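Local coordinates for Baccell_00875 (Bacteroides cellulosilyticus DSM 14838, PDB 5NO8), which probably acts as a polysaccharide lyase that removes the L-rhamnose caps next to glucuronic acid on complex arabinogalactan proteins, at residues N149-D154 against N160-T165; M52-K57 against V176-M181; Q213-I218 against V590-W595; Y540-V545 against E576-F581; A143-F148 against E201-G206. One frame throughout, in Å; residues are numbered along the deposited sequence.

Interaction 1: residues N149-D154 against N160-T165; sequences NDNYPD and NSRAHT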
# COMPACT_ATOMS: atom_id res chain seq x y z
N ASN A 149 6.12 9.44 12.32
CA ASN A 149 5.29 10.59 11.92
C ASN A 149 4.79 10.42 10.48
O ASN A 149 5.24 11.12 9.57
CB ASN A 149 6.12 11.88 12.11
CG ASN A 149 5.27 13.12 12.28
OD1 ASN A 149 4.06 13.06 12.42
ND2 ASN A 149 5.94 14.28 12.27
N ASP A 150 3.91 9.44 10.30
CA ASP A 150 3.41 9.02 9.00
C ASP A 150 1.95 9.43 8.95
O ASP A 150 1.04 8.74 9.44
CB ASP A 150 3.57 7.50 8.80
CG ASP A 150 3.27 7.04 7.37
OD1 ASP A 150 2.48 7.71 6.65
OD2 ASP A 150 3.86 6.00 6.96
N ASN A 151 1.72 10.62 8.41
CA ASN A 151 0.38 11.18 8.31
C ASN A 151 0.39 12.31 7.27
O ASN A 151 1.45 12.69 6.79
CB ASN A 151 -0.13 11.63 9.69
CG ASN A 151 0.89 12.46 10.43
OD1 ASN A 151 1.12 13.61 10.05
ND2 ASN A 151 1.53 11.88 11.48
N TYR A 152 -0.80 12.79 6.93
CA TYR A 152 -1.03 13.61 5.75
C TYR A 152 -1.76 14.90 6.12
O TYR A 152 -2.91 15.08 5.74
CB TYR A 152 -1.89 12.83 4.75
CG TYR A 152 -1.33 11.52 4.23
CD1 TYR A 152 0.02 11.39 3.88
CD2 TYR A 152 -2.18 10.43 4.00
CE1 TYR A 152 0.52 10.18 3.37
CE2 TYR A 152 -1.70 9.24 3.47
CZ TYR A 152 -0.36 9.10 3.17
OH TYR A 152 0.11 7.88 2.65
N PRO A 153 -1.10 15.81 6.85
CA PRO A 153 -1.77 17.08 7.19
C PRO A 153 -2.00 17.96 5.95
O PRO A 153 -3.08 18.50 5.79
CB PRO A 153 -0.79 17.75 8.17
CG PRO A 153 0.54 17.14 7.83
CD PRO A 153 0.27 15.74 7.40
N ASP A 154 -1.01 18.07 5.08
CA ASP A 154 -1.10 18.80 3.80
C ASP A 154 0.17 18.50 2.99
O ASP A 154 1.15 18.02 3.57
CB ASP A 154 -1.28 20.32 4.00
CG ASP A 154 -0.16 20.95 4.82
OD1 ASP A 154 1.00 21.03 4.37
OD2 ASP A 154 -0.46 21.44 5.92
N ASN A 160 8.12 17.93 3.35
CA ASN A 160 9.28 18.38 4.10
C ASN A 160 9.46 17.72 5.47
O ASN A 160 10.58 17.69 5.97
CB ASN A 160 9.21 19.90 4.27
CG ASN A 160 9.39 20.60 2.94
OD1 ASN A 160 10.47 20.58 2.35
ND2 ASN A 160 8.33 21.21 2.45
N SER A 161 8.36 17.25 6.05
CA SER A 161 8.30 16.99 7.50
C SER A 161 7.53 15.75 7.95
O SER A 161 7.23 15.64 9.14
CB SER A 161 7.66 18.20 8.19
OG SER A 161 8.33 19.39 7.80
N ARG A 162 7.19 14.85 7.03
CA ARG A 162 6.54 13.57 7.36
C ARG A 162 7.26 12.46 6.63
O ARG A 162 8.03 12.71 5.70
CB ARG A 162 5.05 13.57 7.02
CG ARG A 162 4.22 14.63 7.73
CD ARG A 162 4.17 14.37 9.23
NE ARG A 162 3.28 15.29 9.93
CZ ARG A 162 3.62 16.53 10.29
NH1 ARG A 162 4.82 17.02 10.04
NH2 ARG A 162 2.72 17.29 10.91
N ALA A 163 7.01 11.23 7.04
CA ALA A 163 7.74 10.09 6.48
C ALA A 163 6.82 8.94 6.08
O ALA A 163 5.91 8.59 6.83
CB ALA A 163 8.77 9.59 7.47
N HIS A 164 7.09 8.36 4.92
CA HIS A 164 6.52 7.06 4.54
C HIS A 164 7.29 5.99 5.32
O HIS A 164 8.51 5.83 5.14
CB HIS A 164 6.66 6.84 3.05
CG HIS A 164 5.89 7.82 2.22
ND1 HIS A 164 4.55 8.06 2.44
CD2 HIS A 164 6.25 8.57 1.16
CE1 HIS A 164 4.12 8.93 1.53
NE2 HIS A 164 5.13 9.27 0.76
N THR A 165 6.59 5.28 6.19
CA THR A 165 7.23 4.35 7.10
C THR A 165 7.11 2.92 6.57
O THR A 165 6.03 2.36 6.55
CB THR A 165 6.58 4.54 8.48
OG1 THR A 165 6.71 5.94 8.84
CG2 THR A 165 7.27 3.75 9.50
O HOH W 1 2.38 7.18 3.94
O HOH W 2 0.16 15.96 11.48
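Asn149, Asp150 and Asn151 meet Arg162, Ala163 and Thr165 in a buried, largely polar contact, where the loop after strand 137-145 lies against the junction of helix 155-161 and strand 163-168. Arg162 NE gives its hydrogen to Asn151 OD1 at 2.7 Å; the oxygen sits in the guanidinium plane, although the Asn151 amide itself is turned 79° to it. One water joins the same two groups again, donating to Asn151 OD1 and accepting from Arg162 NH2. Pro153 CG covers one face of the guanidinium and Asn149 ND2 the other, and Arg162 NH1 turns back to Ser161 O at 2.9 Å. Asn151 ND2 in turn donates to Asn149 OD1 (2.9 Å), tying the two amides together. Strand 163-168 is an outermost strand of an antiparallel eight-stranded sheet, and the loop joins its start through Ala163 N to Asn149 O, 3.1 Å. With CG anti to the backbone N (chi1 -171°), the Asp150 carboxylate reaches further along this strand: OD2 takes Thr165 N at 2.9 Å from above the carboxylate plane, and is also salt-bridged to Arg215. Asp150 OD1 accepts from a second water at 2.8 Å, which also bonds to Tyr152 OH and His164 ND1.

Interaction 2: residues M52-K57 against V176-M181; sequences MNWVVK and VNAIRM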
# COMPACT_ATOMS: atom_id res chain seq x y z
N MET A 52 12.95 18.11 10.93
CA MET A 52 11.79 17.23 11.05
C MET A 52 11.82 16.45 12.38
O MET A 52 12.87 16.01 12.83
CB MET A 52 11.83 16.25 9.88
CG MET A 52 10.84 15.13 10.00
SD MET A 52 10.78 14.28 8.45
CE MET A 52 9.71 12.98 9.02
N ASN A 53 10.65 16.29 12.96
CA ASN A 53 10.43 15.37 14.09
C ASN A 53 9.92 14.06 13.51
O ASN A 53 8.90 14.04 12.84
CB ASN A 53 9.39 15.94 15.05
CG ASN A 53 9.26 15.13 16.33
OD1 ASN A 53 9.95 14.13 16.54
ND2 ASN A 53 8.39 15.59 17.22
N TRP A 54 10.66 12.99 13.74
CA TRP A 54 10.35 11.70 13.14
C TRP A 54 9.25 10.95 13.87
O TRP A 54 8.74 9.93 13.35
CB TRP A 54 11.61 10.86 13.01
CG TRP A 54 12.52 11.44 11.99
CD1 TRP A 54 13.45 12.45 12.17
CD2 TRP A 54 12.54 11.14 10.60
NE1 TRP A 54 14.06 12.75 10.98
CE2 TRP A 54 13.52 11.96 10.00
CE3 TRP A 54 11.85 10.22 9.80
CZ2 TRP A 54 13.81 11.89 8.63
CZ3 TRP A 54 12.14 10.15 8.46
CH2 TRP A 54 13.11 10.99 7.88
N VAL A 55 8.85 11.45 15.03
CA VAL A 55 7.68 10.91 15.74
C VAL A 55 6.51 11.88 15.83
O VAL A 55 6.67 13.11 15.76
CB VAL A 55 8.03 10.36 17.16
CG1 VAL A 55 9.06 9.25 17.08
CG2 VAL A 55 8.51 11.42 18.12
N VAL A 56 5.32 11.30 15.96
CA VAL A 56 4.11 12.04 16.24
C VAL A 56 4.27 12.62 17.64
O VAL A 56 4.77 11.93 18.52
CB VAL A 56 2.86 11.12 16.19
CG1 VAL A 56 1.58 11.91 16.44
CG2 VAL A 56 2.77 10.43 14.83
N LYS A 57 3.82 13.85 17.86
CA LYS A 57 3.82 14.40 19.22
C LYS A 57 2.80 13.69 20.07
O LYS A 57 1.69 13.42 19.63
CB LYS A 57 3.58 15.91 19.21
CG LYS A 57 4.81 16.66 18.71
CD LYS A 57 4.66 18.16 18.88
CE LYS A 57 3.61 18.70 17.94
NZ LYS A 57 3.65 20.18 17.86
N VAL A 176 12.60 -0.87 10.01
CA VAL A 176 11.76 0.19 9.50
C VAL A 176 12.64 1.16 8.70
O VAL A 176 13.69 1.60 9.16
CB VAL A 176 11.00 0.96 10.59
CG1 VAL A 176 10.10 1.99 9.95
CG2 VAL A 176 10.17 0.05 11.50
N ASN A 177 12.22 1.43 7.46
CA ASN A 177 12.87 2.41 6.63
C ASN A 177 11.89 3.56 6.47
O ASN A 177 10.87 3.40 5.82
CB ASN A 177 13.23 1.80 5.29
CG ASN A 177 13.98 2.75 4.39
OD1 ASN A 177 14.53 3.76 4.86
ND2 ASN A 177 14.00 2.46 3.10
N ALA A 178 12.17 4.69 7.13
CA ALA A 178 11.31 5.84 7.09
C ALA A 178 11.85 6.87 6.12
O ALA A 178 12.88 7.48 6.34
CB ALA A 178 11.16 6.41 8.48
N ILE A 179 11.14 7.02 5.00
CA ILE A 179 11.57 7.88 3.90
C ILE A 179 10.77 9.17 3.95
O ILE A 179 9.55 9.16 3.87
CB ILE A 179 11.39 7.17 2.55
CG1 ILE A 179 12.22 5.89 2.48
CG2 ILE A 179 11.72 8.10 1.39
CD1 ILE A 179 13.71 6.06 2.61
N ARG A 180 11.45 10.29 4.12
CA ARG A 180 10.79 11.59 4.08
C ARG A 180 9.99 11.69 2.79
O ARG A 180 10.48 11.32 1.72
CB ARG A 180 11.80 12.73 4.17
CG ARG A 180 11.19 14.10 4.45
CD ARG A 180 12.22 15.17 4.17
NE ARG A 180 13.48 14.93 4.87
CZ ARG A 180 13.88 15.48 6.01
NH1 ARG A 180 13.16 16.39 6.65
NH2 ARG A 180 15.04 15.12 6.52
N MET A 181 8.76 12.16 2.89
CA MET A 181 7.81 12.02 1.77
C MET A 181 8.25 12.77 0.51
O MET A 181 8.02 12.30 -0.62
CB MET A 181 6.39 12.37 2.18
CG MET A 181 5.82 11.48 3.29
SD MET A 181 4.10 11.83 3.60
CE MET A 181 3.73 10.69 4.94
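Met52 runs out from its loop toward Arg180, and each end of its side chain has a different neighbour. CB sits 3.5 Å from Arg180 NH1. CG lies anti to the backbone N (chi1 170°) and the rest of the chain is extended, which carries SD alongside the arginine, 3.7 Å from Arg180 NH1 and over one face of the guanidinium. The terminal CE rests 3.6 Å above the plane of the Trp54 ring, toward its rim. Asn53 between them makes an Asx turn, its OD1 accepting from Val55 N at 3.3 Å. Met52 points at strand 175-180 of the antiparallel sheet, while Trp54 leaves the loop to one side and only the far end of its indole reaches the strand. There Trp54 CZ3 packs on Ala178 CB at 3.9 Å and lies 3.5 Å from Ala178 O, and Trp54 CZ2 comes within 4.0 Å of Arg180 NH2, with ring and guanidinium planes 74° apart. A leucine in place of Trp54 would probably leave a gap over Ala178 and rob Met52 CE of the surface it lies on. Arg180 NE bonds to Phe184 O, NH1 to Asn160 O, and NH2 to Pro186 O and, in a salt bridge, Asp48.

Interaction 3: residues Q213-I218 against V590-W595; sequences QTRGII and VAIRHW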
# COMPACT_ATOMS: atom_id res chain seq x y z
N GLN A 213 -6.50 10.64 6.94
CA GLN A 213 -5.39 11.58 6.88
C GLN A 213 -4.22 11.25 7.82
O GLN A 213 -3.28 12.03 7.94
CB GLN A 213 -5.88 13.00 7.22
CG GLN A 213 -7.20 13.43 6.59
CD GLN A 213 -7.19 13.34 5.08
OE1 GLN A 213 -6.14 13.38 4.44
NE2 GLN A 213 -8.38 13.23 4.51
N THR A 214 -4.29 10.09 8.47
CA THR A 214 -3.22 9.65 9.32
C THR A 214 -3.10 8.15 9.27
O THR A 214 -4.11 7.49 9.20
CB THR A 214 -3.45 10.05 10.78
OG1 THR A 214 -2.37 9.57 11.56
CG2 THR A 214 -4.76 9.49 11.35
N ARG A 215 -1.88 7.64 9.35
CA ARG A 215 -1.66 6.22 9.40
C ARG A 215 -1.96 5.68 10.79
O ARG A 215 -2.11 4.47 10.98
CB ARG A 215 -0.26 5.88 8.98
CG ARG A 215 -0.08 4.42 8.62
CD ARG A 215 1.12 4.24 7.77
NE ARG A 215 1.40 2.83 7.55
CZ ARG A 215 2.55 2.37 7.08
NH1 ARG A 215 3.55 3.22 6.78
NH2 ARG A 215 2.71 1.06 6.92
N GLY A 216 -2.06 6.57 11.77
CA GLY A 216 -2.26 6.18 13.13
C GLY A 216 -0.93 5.97 13.85
O GLY A 216 0.11 6.48 13.45
N ILE A 217 -1.01 5.26 14.97
CA ILE A 217 0.12 5.03 15.86
C ILE A 217 0.59 3.60 15.69
O ILE A 217 -0.15 2.69 15.99
CB ILE A 217 -0.24 5.27 17.33
CG1 ILE A 217 -0.75 6.71 17.55
CG2 ILE A 217 0.94 4.96 18.25
CD1 ILE A 217 0.21 7.80 17.16
N ILE A 218 1.83 3.43 15.27
CA ILE A 218 2.43 2.10 15.02
C ILE A 218 2.96 1.52 16.33
O ILE A 218 3.62 2.22 17.10
CB ILE A 218 3.56 2.21 13.99
CG1 ILE A 218 2.98 2.64 12.62
CG2 ILE A 218 4.36 0.92 13.89
CD1 ILE A 218 3.94 3.37 11.73
N VAL A 590 4.73 -1.92 -3.41
CA VAL A 590 3.32 -1.66 -3.22
C VAL A 590 3.16 -0.42 -2.35
O VAL A 590 3.51 -0.40 -1.17
CB VAL A 590 2.63 -2.86 -2.54
CG1 VAL A 590 1.17 -2.58 -2.27
CG2 VAL A 590 2.78 -4.13 -3.40
N ALA A 591 2.53 0.59 -2.92
CA ALA A 591 2.39 1.85 -2.21
C ALA A 591 1.63 1.75 -0.88
O ALA A 591 0.59 1.08 -0.78
CB ALA A 591 1.69 2.84 -3.10
N ILE A 592 2.12 2.51 0.09
CA ILE A 592 1.42 2.68 1.33
C ILE A 592 0.07 3.32 1.04
O ILE A 592 -0.01 4.39 0.45
CB ILE A 592 2.17 3.58 2.32
CG1 ILE A 592 3.50 2.93 2.75
CG2 ILE A 592 1.29 3.87 3.54
CD1 ILE A 592 4.45 3.92 3.39
N ARG A 593 -0.98 2.61 1.43
CA ARG A 593 -2.36 3.07 1.41
C ARG A 593 -3.01 2.46 2.65
O ARG A 593 -2.65 1.35 3.06
CB ARG A 593 -3.08 2.64 0.13
CG ARG A 593 -2.37 3.08 -1.15
CD ARG A 593 -3.11 2.71 -2.45
NE ARG A 593 -4.49 3.18 -2.41
CZ ARG A 593 -4.88 4.44 -2.63
NH1 ARG A 593 -4.01 5.37 -3.01
NH2 ARG A 593 -6.14 4.77 -2.48
N HIS A 594 -3.91 3.17 3.29
CA HIS A 594 -4.37 2.76 4.62
C HIS A 594 -5.77 3.22 5.03
O HIS A 594 -6.10 3.29 6.21
CB HIS A 594 -3.33 3.13 5.68
CG HIS A 594 -3.01 4.59 5.76
ND1 HIS A 594 -3.94 5.54 6.16
CD2 HIS A 594 -1.88 5.26 5.49
CE1 HIS A 594 -3.37 6.73 6.13
NE2 HIS A 594 -2.11 6.59 5.76
N TRP A 595 -6.64 3.44 4.05
CA TRP A 595 -8.02 3.88 4.33
C TRP A 595 -9.15 3.20 3.54
O TRP A 595 -10.31 3.31 3.93
CB TRP A 595 -8.09 5.41 4.13
CG TRP A 595 -7.66 5.80 2.79
CD1 TRP A 595 -8.42 5.88 1.66
CD2 TRP A 595 -6.33 6.12 2.41
NE1 TRP A 595 -7.64 6.24 0.60
CE2 TRP A 595 -6.34 6.37 1.03
CE3 TRP A 595 -5.13 6.22 3.10
CZ2 TRP A 595 -5.20 6.72 0.33
CZ3 TRP A 595 -3.99 6.55 2.41
CH2 TRP A 595 -4.03 6.79 1.03
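Arg215 and His594 bring two irregular backbones together with their CA atoms 6.5 Å apart, and no hydrogen bond links the segments. On one side is an ST turn leading into strand 217-221, in which Thr214 OG1 accepts from Gly216 N at 3.0 Å; on the other is the loop before helix 596-600, so the contact joins the beta part of the chain to the helical part. The His594 imidazole stands over the turn, its CG placed between the backbone N and the carbonyl carbon (chi1 59°). Arg215 CA makes a CH-pi contact with one face, 3.8 Å from the His594 ring centroid and 15° off the normal, while Trp595 CE3 covers the opposite face. His594 CE1 also comes to 3.2 Å from Thr214 O. Replacing His594 by an alanine is likely to open a gap between the Arg215 backbone and the Trp595 indole, where the imidazole is wedged. The extended Arg215 chain runs on past this ring, with Arg215 CG 3.7 Å from His594 CD2. Its guanidinium is fixed by Thr165 O and by salt bridges to Asp150 and Asp608. Ile592 lies across it, CG2 over one face and Ile592 CD1 3.6 Å from Arg215 NH1.

Interaction 4: residues Y540-V545 against E576-F581; sequences YEQSIV and EAFNGF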
# COMPACT_ATOMS: atom_id res chain seq x y z
N TYR A 540 -2.94 14.25 0.98
CA TYR A 540 -1.79 13.94 0.18
C TYR A 540 -1.75 12.44 0.14
O TYR A 540 -1.92 11.83 1.18
CB TYR A 540 -0.53 14.49 0.86
CG TYR A 540 0.75 14.14 0.18
CD1 TYR A 540 1.18 14.83 -0.95
CD2 TYR A 540 1.55 13.08 0.64
CE1 TYR A 540 2.35 14.48 -1.61
CE2 TYR A 540 2.73 12.74 -0.00
CZ TYR A 540 3.12 13.43 -1.13
OH TYR A 540 4.29 13.10 -1.77
N GLU A 541 -1.50 11.86 -1.02
CA GLU A 541 -1.45 10.39 -1.13
C GLU A 541 -0.96 9.92 -2.47
O GLU A 541 -0.86 10.69 -3.44
CB GLU A 541 -2.84 9.79 -0.88
CG GLU A 541 -3.91 10.33 -1.81
CD GLU A 541 -4.91 9.27 -2.25
OE1 GLU A 541 -4.44 8.16 -2.65
OE2 GLU A 541 -6.14 9.53 -2.23
N GLN A 542 -0.69 8.62 -2.55
CA GLN A 542 -0.20 8.03 -3.77
C GLN A 542 -1.14 8.16 -4.97
O GLN A 542 -0.66 8.27 -6.10
CB GLN A 542 0.20 6.57 -3.52
CG GLN A 542 0.61 5.80 -4.78
CD GLN A 542 -0.52 4.99 -5.36
OE1 GLN A 542 -1.61 4.97 -4.83
NE2 GLN A 542 -0.24 4.31 -6.46
N SER A 543 -2.45 8.15 -4.75
CA SER A 543 -3.38 8.31 -5.87
C SER A 543 -3.73 9.78 -6.20
O SER A 543 -4.69 10.03 -6.92
CB SER A 543 -4.62 7.42 -5.75
OG SER A 543 -5.53 7.87 -4.77
N ILE A 544 -2.96 10.72 -5.65
CA ILE A 544 -2.80 12.08 -6.25
C ILE A 544 -1.50 12.17 -7.04
O ILE A 544 -1.49 12.59 -8.19
CB ILE A 544 -2.82 13.17 -5.14
CG1 ILE A 544 -4.19 13.15 -4.46
CG2 ILE A 544 -2.46 14.54 -5.72
CD1 ILE A 544 -4.20 13.92 -3.14
N VAL A 545 -0.39 11.73 -6.43
CA VAL A 545 0.92 11.83 -7.05
C VAL A 545 1.02 10.93 -8.29
O VAL A 545 1.47 11.36 -9.36
CB VAL A 545 2.05 11.48 -6.05
CG1 VAL A 545 3.42 11.48 -6.73
CG2 VAL A 545 2.04 12.45 -4.87
N GLU A 576 8.11 7.17 -5.85
CA GLU A 576 8.82 5.98 -5.40
C GLU A 576 8.95 5.88 -3.90
O GLU A 576 9.05 4.77 -3.36
CB GLU A 576 10.20 5.85 -6.06
CG GLU A 576 10.09 5.64 -7.57
CD GLU A 576 11.40 5.36 -8.24
OE1 GLU A 576 12.24 4.63 -7.64
OE2 GLU A 576 11.60 5.82 -9.38
N ALA A 577 8.88 7.02 -3.21
CA ALA A 577 8.99 7.03 -1.75
C ALA A 577 7.82 6.33 -1.03
O ALA A 577 7.97 5.87 0.11
CB ALA A 577 9.15 8.46 -1.25
N PHE A 578 6.68 6.24 -1.70
CA PHE A 578 5.51 5.54 -1.16
C PHE A 578 5.70 4.02 -1.04
O PHE A 578 4.88 3.38 -0.37
CB PHE A 578 4.28 5.77 -2.05
CG PHE A 578 3.68 7.15 -1.94
CD1 PHE A 578 2.70 7.41 -0.99
CD2 PHE A 578 4.04 8.15 -2.83
CE1 PHE A 578 2.11 8.67 -0.92
CE2 PHE A 578 3.44 9.42 -2.78
CZ PHE A 578 2.50 9.68 -1.80
N ASN A 579 6.71 3.48 -1.70
CA ASN A 579 6.84 2.04 -1.92
C ASN A 579 8.05 1.47 -1.20
O ASN A 579 9.18 1.99 -1.30
CB ASN A 579 7.07 1.73 -3.40
CG ASN A 579 5.87 1.98 -4.26
OD1 ASN A 579 4.88 2.59 -3.86
ND2 ASN A 579 5.96 1.54 -5.49
N GLY A 580 7.83 0.32 -0.55
CA GLY A 580 8.92 -0.37 0.10
C GLY A 580 9.51 -1.47 -0.78
O GLY A 580 9.06 -1.68 -1.93
N PHE A 581 10.53 -2.15 -0.25
CA PHE A 581 11.18 -3.27 -0.95
C PHE A 581 11.14 -4.54 -0.10
O PHE A 581 11.95 -5.45 -0.32
CB PHE A 581 12.61 -2.92 -1.38
CG PHE A 581 13.50 -2.47 -0.25
CD1 PHE A 581 14.18 -3.39 0.54
CD2 PHE A 581 13.63 -1.11 0.03
CE1 PHE A 581 14.98 -2.96 1.59
CE2 PHE A 581 14.43 -0.69 1.09
CZ PHE A 581 15.08 -1.61 1.87
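Phe578 lays its ring against the capped N-terminus of helix 542-559, with Tyr540 and Val545 also touching it. The first shell makes no hydrogen bond across the segments and is mostly carbon. Gln542 CB makes a CH-pi contact over one face of the phenyl, 3.8 Å from the Phe578 ring centroid and 16° off the normal. Phe578 CZ meets Tyr540 CE2 at 3.6 Å; the two ring planes are 23° apart but slid so far past each other that they hardly overlap. Val545 CG2, one turn along the helix, packs on Phe578 CE2 at 3.9 Å. Gln542 N also lies 3.2 Å from Phe578 CE1.

What positions these groups lies one layer out. Phe578 sits in a type I turn, closed by Asn579 N to Glu576 O, that brings the chain out of helix 562-576. On the other side Glu541 is the N-cap, and its O accepts from both Ile544 N and Val545 N. Gln542 offers its CB to the ring but bends away at chi2 (-96°), so that NE2 reaches Trp614 O and Thr618 OG1 and OE1 reaches Arg593. Outside both segments, Arg593 also salt-bridges Glu541 OE1; Glu541 OE2 bonds to a glycerol, probably from the crystallisation liquor, though such molecules often mark pockets. The capping bond runs from Ser543 N to Glu541 OE1, which it meets from above the carboxylate plane at 2.9 Å.

Interaction 5: residues A143-F148 against E201-G206; sequences AVYTPF and EIWERG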
# COMPACT_ATOMS: atom_id res chain seq x y z
N ALA A 143 4.26 -5.47 22.75
CA ALA A 143 4.57 -4.48 21.72
C ALA A 143 5.17 -3.22 22.29
O ALA A 143 4.93 -2.89 23.44
CB ALA A 143 3.34 -4.15 20.88
N VAL A 144 6.02 -2.56 21.49
CA VAL A 144 6.60 -1.28 21.85
C VAL A 144 6.02 -0.26 20.87
O VAL A 144 6.05 -0.46 19.64
CB VAL A 144 8.13 -1.31 21.75
CG1 VAL A 144 8.75 0.06 22.03
CG2 VAL A 144 8.70 -2.35 22.69
N TYR A 145 5.51 0.86 21.39
CA TYR A 145 5.08 1.95 20.52
C TYR A 145 6.26 2.60 19.81
O TYR A 145 7.27 2.92 20.44
CB TYR A 145 4.32 3.01 21.31
CG TYR A 145 3.04 2.55 21.90
CD1 TYR A 145 2.00 2.12 21.08
CD2 TYR A 145 2.85 2.55 23.26
CE1 TYR A 145 0.79 1.70 21.62
CE2 TYR A 145 1.66 2.14 23.81
CZ TYR A 145 0.61 1.75 23.00
OH TYR A 145 -0.57 1.34 23.58
N THR A 146 6.12 2.78 18.49
CA THR A 146 7.11 3.45 17.66
C THR A 146 6.31 4.41 16.77
O THR A 146 6.02 4.10 15.60
CB THR A 146 7.97 2.47 16.83
OG1 THR A 146 7.11 1.70 15.99
CG2 THR A 146 8.81 1.57 17.72
N PRO A 147 5.89 5.55 17.34
CA PRO A 147 4.92 6.42 16.66
C PRO A 147 5.56 7.28 15.58
O PRO A 147 5.60 8.49 15.69
CB PRO A 147 4.33 7.25 17.80
CG PRO A 147 5.43 7.31 18.80
CD PRO A 147 6.14 5.99 18.72
N PHE A 148 6.03 6.62 14.52
CA PHE A 148 6.62 7.30 13.35
C PHE A 148 5.60 8.29 12.79
O PHE A 148 4.38 8.02 12.76
CB PHE A 148 7.04 6.31 12.26
CG PHE A 148 8.21 5.45 12.62
CD1 PHE A 148 9.51 5.91 12.46
CD2 PHE A 148 8.01 4.15 13.09
CE1 PHE A 148 10.61 5.10 12.78
CE2 PHE A 148 9.09 3.35 13.43
CZ PHE A 148 10.38 3.83 13.28
N GLU A 201 1.08 -3.46 14.87
CA GLU A 201 -0.29 -3.07 15.06
C GLU A 201 -0.44 -1.60 14.79
O GLU A 201 0.53 -0.85 14.85
CB GLU A 201 -0.72 -3.34 16.49
CG GLU A 201 -0.86 -4.80 16.80
CD GLU A 201 -1.11 -5.04 18.28
OE1 GLU A 201 -2.28 -4.88 18.69
OE2 GLU A 201 -0.14 -5.34 19.02
N ILE A 202 -1.67 -1.21 14.54
CA ILE A 202 -2.02 0.18 14.32
C ILE A 202 -3.04 0.55 15.38
O ILE A 202 -4.03 -0.18 15.61
CB ILE A 202 -2.61 0.42 12.90
CG1 ILE A 202 -1.58 0.17 11.81
CG2 ILE A 202 -3.18 1.84 12.75
CD1 ILE A 202 -0.42 1.12 11.78
N TRP A 203 -2.82 1.70 16.00
CA TRP A 203 -3.75 2.25 16.99
C TRP A 203 -4.24 3.63 16.54
O TRP A 203 -3.55 4.31 15.78
CB TRP A 203 -3.08 2.35 18.38
CG TRP A 203 -2.69 1.05 18.93
CD1 TRP A 203 -1.48 0.46 18.85
CD2 TRP A 203 -3.53 0.15 19.62
NE1 TRP A 203 -1.50 -0.76 19.48
CE2 TRP A 203 -2.76 -0.98 19.95
CE3 TRP A 203 -4.87 0.20 20.02
CZ2 TRP A 203 -3.28 -2.07 20.66
CZ3 TRP A 203 -5.39 -0.88 20.68
CH2 TRP A 203 -4.60 -2.00 21.01
N GLU A 204 -5.42 4.01 17.03
CA GLU A 204 -6.03 5.35 16.83
C GLU A 204 -6.42 5.67 15.38
O GLU A 204 -6.05 6.70 14.79
CB GLU A 204 -5.14 6.44 17.41
CG GLU A 204 -4.82 6.27 18.89
CD GLU A 204 -6.06 6.37 19.77
OE1 GLU A 204 -7.02 7.06 19.37
OE2 GLU A 204 -6.11 5.74 20.84
N ARG A 205 -7.20 4.77 14.81
CA ARG A 205 -7.91 5.06 13.57
C ARG A 205 -9.40 5.25 13.85
O ARG A 205 -9.95 4.69 14.81
CB ARG A 205 -7.69 3.94 12.56
CG ARG A 205 -6.23 3.69 12.23
CD ARG A 205 -5.49 4.92 11.68
NE ARG A 205 -6.10 5.54 10.49
CZ ARG A 205 -5.88 5.20 9.21
NH1 ARG A 205 -5.07 4.18 8.90
NH2 ARG A 205 -6.50 5.85 8.22
N GLY A 206 -10.05 6.01 12.98
CA GLY A 206 -11.50 6.25 13.12
C GLY A 206 -11.95 7.47 12.36
O GLY A 206 -11.16 8.38 12.10
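Glu201 OE2 and Trp203 NE1 converge on one atom, the hydroxyl OH of Tyr76 on strand 75-81, which hydrogen-bonds to both. Tyr76 also pairs through its backbone with Ala143 and leans its ring against Tyr145, so it ties the two touching segments together from outside. Across the contact itself no hydrogen bond is made. Tyr145 turns the edge of its ring toward the face of the Trp203 indole in an offset edge-to-face (T-shaped) pair, with planes at 74° and the Tyr145 centroid 5.7 Å from that of the five-membered ring. The touching corner is Tyr145 CE1, 3.8 Å from Trp203 CD1 and 4.0 Å from Trp203 NE1. Coming from their separate strands, the two aromatic side chains cross at about a right angle. Two residues back along each strand the contact is looser: Ala143 CB stands 4.1 Å from Glu201 OE2, a methyl beside a carboxylate oxygen that already has its partner in Tyr76. Further along, Pro147 is the centre of an inverse gamma turn, closed by Phe148 N to Thr146 O at 2.7 Å. Strands 137-145 and 199-203 both pair antiparallel with strand 217-221, so this is packing between next-but-one strands of a beta-sheet, made by side chains above the strand that separates their backbones.

In the fold
All five contacts are buried. Interactions 3 and 4 lie nearest the middle of the chain, about 8 Å from its centre: interaction 3 joins a loop of the helical part to the beta part, and interaction 4 lies within the helical part. Interactions 2 and 5 are about 17 Å out, within the beta part. Interactions 1 and 2 hold neighbouring strands, 163-168 and 175-180, joined by His164 N to Ile179 O, while interactions 3 and 5 share strand 217-221. Chemistry follows place: interaction 1 is a network of hydrogen bonds and waters, whereas the others rest on packing of rings and aliphatic groups. Tyr152 of interaction 1 meets the His594 ring of interaction 3, and Ile592 N bonds to Phe578 O between interactions 3 and 4.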